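Long-range contact in putative oxidoreductase (Magnetospirillum magnetotacticum, PDB 3C1A), which is a putative oxidoreductase of the GFO/IDH/MocA family that probably binds a nicotinamide adenine dinucleotide cofactor through its Rossmann-fold domain: residues Arg12-Gly17 / Pro68-Val73. Residues are numbered along the deposited sequence; the frame is centred on the assembly and turned at random. Where two conformers were deposited one is given.
Sequences RLALIG and PEVEAV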
ATOM      1  N   ARG A  12      12.679 -16.445  -9.099  1.00 12.44           N
ATOM      2  CA  ARG A  12      11.506 -17.229  -9.430  1.00 11.45           C
ATOM      3  C   ARG A  12      10.377 -16.903  -8.465  1.00 10.18           C
ATOM      4  O   ARG A  12      10.437 -17.239  -7.305  1.00 11.74           O
ATOM      5  CB  ARG A  12      11.897 -18.697  -9.457  1.00  9.03           C
ATOM      6  CG  ARG A  12      13.063 -18.952 -10.468  1.00 15.06           C
ATOM      7  CD  ARG A  12      13.507 -20.395 -10.452  1.00 15.46           C
ATOM      8  NE  ARG A  12      14.085 -20.779  -9.167  1.00 13.48           N
ATOM      9  CZ  ARG A  12      15.357 -20.569  -8.825  1.00 18.92           C
ATOM     10  NH1 ARG A  12      16.217 -19.969  -9.649  1.00 17.10           N
ATOM     11  NH2 ARG A  12      15.782 -20.947  -7.631  1.00 20.57           N
ATOM     12  N   LEU A  13       9.387 -16.193  -8.979  1.00 12.09           N
ATOM     13  CA  LEU A  13       8.248 -15.724  -8.223  1.00 12.85           C
ATOM     14  C   LEU A  13       7.017 -16.504  -8.519  1.00 11.57           C
ATOM     15  O   LEU A  13       6.827 -16.981  -9.622  1.00 15.64           O
ATOM     16  CB  LEU A  13       7.940 -14.257  -8.536  1.00 11.52           C
ATOM     17  CG  LEU A  13       9.015 -13.218  -8.313  1.00 15.09           C
ATOM     18  CD1 LEU A  13       8.462 -11.816  -8.728  1.00 16.62           C
ATOM     19  CD2 LEU A  13       9.481 -13.247  -6.874  1.00 12.76           C
ATOM     20  N   ALA A  14       6.157 -16.619  -7.513  1.00 13.06           N
ATOM     21  CA  ALA A  14       4.841 -17.192  -7.720  1.00 12.46           C
ATOM     22  C   ALA A  14       3.788 -16.221  -7.183  1.00 13.23           C
ATOM     23  O   ALA A  14       4.060 -15.439  -6.272  1.00  7.67           O
ATOM     24  CB  ALA A  14       4.731 -18.554  -7.044  1.00 12.88           C
ATOM     25  N   LEU A  15       2.594 -16.266  -7.771  1.00 12.48           N
ATOM     26  CA  LEU A  15       1.516 -15.369  -7.398  1.00 12.55           C
ATOM     27  C   LEU A  15       0.302 -16.164  -6.921  1.00 10.12           C
ATOM     28  O   LEU A  15      -0.140 -17.149  -7.575  1.00 10.72           O
ATOM     29  CB  LEU A  15       1.156 -14.494  -8.598  1.00 11.97           C
ATOM     30  CG  LEU A  15      -0.058 -13.561  -8.509  1.00 17.25           C
ATOM     31  CD1 LEU A  15       0.130 -12.572  -7.375  1.00 12.58           C
ATOM     32  CD2 LEU A  15      -0.262 -12.848  -9.845  1.00 14.71           C
ATOM     33  N   ILE A  16      -0.189 -15.808  -5.739  1.00 13.26           N
ATOM     34  CA  ILE A  16      -1.378 -16.415  -5.240  1.00 11.79           C
ATOM     35  C   ILE A  16      -2.386 -15.264  -5.295  1.00 14.15           C
ATOM     36  O   ILE A  16      -2.235 -14.268  -4.577  1.00 14.93           O
ATOM     37  CB  ILE A  16      -1.226 -17.009  -3.835  1.00 13.67           C
ATOM     38  CG1 ILE A  16      -0.158 -18.121  -3.846  1.00 17.93           C
ATOM     39  CG2 ILE A  16      -2.582 -17.505  -3.367  1.00 12.87           C
ATOM     40  CD1 ILE A  16       0.369 -18.509  -2.493  1.00 10.87           C
ATOM     41  N   GLY A  17      -3.371 -15.391  -6.181  1.00 16.06           N
ATOM     42  CA  GLY A  17      -4.334 -14.321  -6.450  1.00 20.21           C
ATOM     43  C   GLY A  17      -5.756 -14.794  -6.324  1.00 24.18           C
ATOM     44  O   GLY A  17      -6.068 -15.927  -6.666  1.00 23.78           O
ATOM     45  N   PRO A  68       9.545 -26.433  -4.992  1.00 14.26           N
ATOM     46  CA  PRO A  68      10.974 -26.275  -4.647  1.00 15.26           C
ATOM     47  C   PRO A  68      11.683 -25.129  -5.343  1.00 14.04           C
ATOM     48  O   PRO A  68      12.609 -24.548  -4.787  1.00 17.01           O
ATOM     49  CB  PRO A  68      11.592 -27.616  -5.076  1.00 16.04           C
ATOM     50  CG  PRO A  68      10.667 -28.206  -6.027  1.00 16.11           C
ATOM     51  CD  PRO A  68       9.298 -27.659  -5.764  1.00 13.03           C
ATOM     52  N   GLU A  69      11.239 -24.814  -6.553  1.00 12.36           N
ATOM     53  CA  GLU A  69      11.835 -23.776  -7.394  1.00 14.22           C
ATOM     54  C   GLU A  69      11.320 -22.350  -7.113  1.00 13.35           C
ATOM     55  O   GLU A  69      11.892 -21.389  -7.598  1.00 16.64           O
ATOM     56  CB  GLU A  69      11.647 -24.144  -8.872  1.00 12.32           C
ATOM     57  CG  GLU A  69      10.326 -23.724  -9.614  1.00 14.90           C
ATOM     58  CD  GLU A  69       9.046 -24.446  -9.172  1.00 15.38           C
ATOM     59  OE1 GLU A  69       9.113 -25.458  -8.422  1.00 11.62           O
ATOM     60  OE2 GLU A  69       7.945 -23.982  -9.586  1.00 12.85           O
ATOM     61  N   VAL A  70      10.256 -22.209  -6.350  1.00 13.28           N
ATOM     62  CA  VAL A  70       9.717 -20.875  -6.069  1.00 13.61           C
ATOM     63  C   VAL A  70      10.606 -20.236  -5.029  1.00 13.64           C
ATOM     64  O   VAL A  70      10.817 -20.809  -3.970  1.00 16.11           O
ATOM     65  CB  VAL A  70       8.255 -20.942  -5.560  1.00 12.40           C
ATOM     66  CG1 VAL A  70       7.821 -19.610  -5.006  1.00 12.62           C
ATOM     67  CG2 VAL A  70       7.318 -21.396  -6.684  1.00 10.57           C
ATOM     68  N   GLU A  71      11.119 -19.050  -5.319  1.00 14.31           N
ATOM     69  CA  GLU A  71      11.964 -18.327  -4.358  1.00 14.20           C
ATOM     70  C   GLU A  71      11.167 -17.390  -3.427  1.00 13.46           C
ATOM     71  O   GLU A  71      11.590 -17.129  -2.300  1.00 10.92           O
ATOM     72  CB  GLU A  71      13.025 -17.541  -5.101  1.00 15.99           C
ATOM     73  CG  GLU A  71      14.030 -18.453  -5.776  1.00 16.14           C
ATOM     74  CD  GLU A  71      15.141 -17.707  -6.446  1.00 21.33           C
ATOM     75  OE1 GLU A  71      16.162 -17.439  -5.784  1.00 20.30           O
ATOM     76  OE2 GLU A  71      15.005 -17.436  -7.652  1.00 14.42           O
ATOM     77  N   ALA A  72      10.037 -16.882  -3.924  1.00 11.36           N
ATOM     78  CA  ALA A  72       9.264 -15.831  -3.264  1.00 10.91           C
ATOM     79  C   ALA A  72       7.819 -15.871  -3.741  1.00 11.89           C
ATOM     80  O   ALA A  72       7.550 -16.275  -4.860  1.00 10.63           O
ATOM     81  CB  ALA A  72       9.893 -14.436  -3.559  1.00 11.71           C
ATOM     82  N   VAL A  73       6.898 -15.474  -2.861  0.50  9.57           N
ATOM     83  CA  VAL A  73       5.452 -15.524  -3.125  0.50 10.01           C
ATOM     84  C   VAL A  73       4.839 -14.118  -3.018  0.50 11.45           C
ATOM     85  O   VAL A  73       5.074 -13.421  -2.026  0.50 10.13           O
ATOM     86  CB  VAL A  73       4.716 -16.457  -2.117  0.50 12.66           C
ATOM     87  CG1 VAL A  73       3.246 -16.586  -2.481  0.50  7.97           C
ATOM     88  CG2 VAL A  73       5.387 -17.853  -2.050  0.50 12.82           C
TER
HETATM   89  O   HOH W   1      14.458 -22.251  -5.413  1.00 20.71           O
HETATM   90  O   HOH W   2      18.473 -19.376  -6.355  1.00 34.39           O
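Leu13 pairs with Ala72 and Ala14 with Val73 in parallel register, joining strands 11-17 and 72-76 in the middle of the six-stranded Rossmann sheet. Ala14 N donates to Ala72 O at 3.0 Å. Ahead of this pairing, Arg12 O accepts Glu71 N at 2.8 Å and, weakly, Ala72 N. Strand 35-42 flanks strand 11-17 across from 72-76, the strand order expected of a Rossmann fold.

Arg12 and Glu71 carry the polar end. Glu71 OE2 takes Arg12 N at 2.9 Å on the anti side of the carboxylate, 30° out of its plane. The same oxygen sits over the centre of one face of the Arg12 guanidinium. The two flat groups are stacked, with planes 12° apart. The salt bridge from Arg12 NH1 to Glu71 OE2 therefore rests on charge alone, as no N-H points at the oxygen. The bend of the Arg12 chain at chi3 (-65°) helps turn NE toward the loop. NE gives a bond of 2.8 Å to a lone pair of Glu69 O, near the guanidinium plane. Water bridges Arg12 NH2 to Pro68 O. A second water accepts a weak bond from Arg12 NH2 and donates to Glu71 OE1.

The apolar contacts divide between the two sheet faces. Leu13 CD2 meets Ala72 CB on one. On the other, Ala14 CB touches Val70 CG1, and Ile16 CD1 lies against Val73 CG1 in the conformer given. Helix 62-65 covers this second side through Val64.

Glu71 OE2 also forms a salt bridge with Arg292, and Glu69 OE2 pairs with Arg39. Two arginines and a backbone N-H thus surround one carboxylate oxygen, which probably favours the ionised form of Glu71. Together with the bonds at Glu69 O and Arg12 O, these contacts tie the loop before strand 72-76 to strand 11-17.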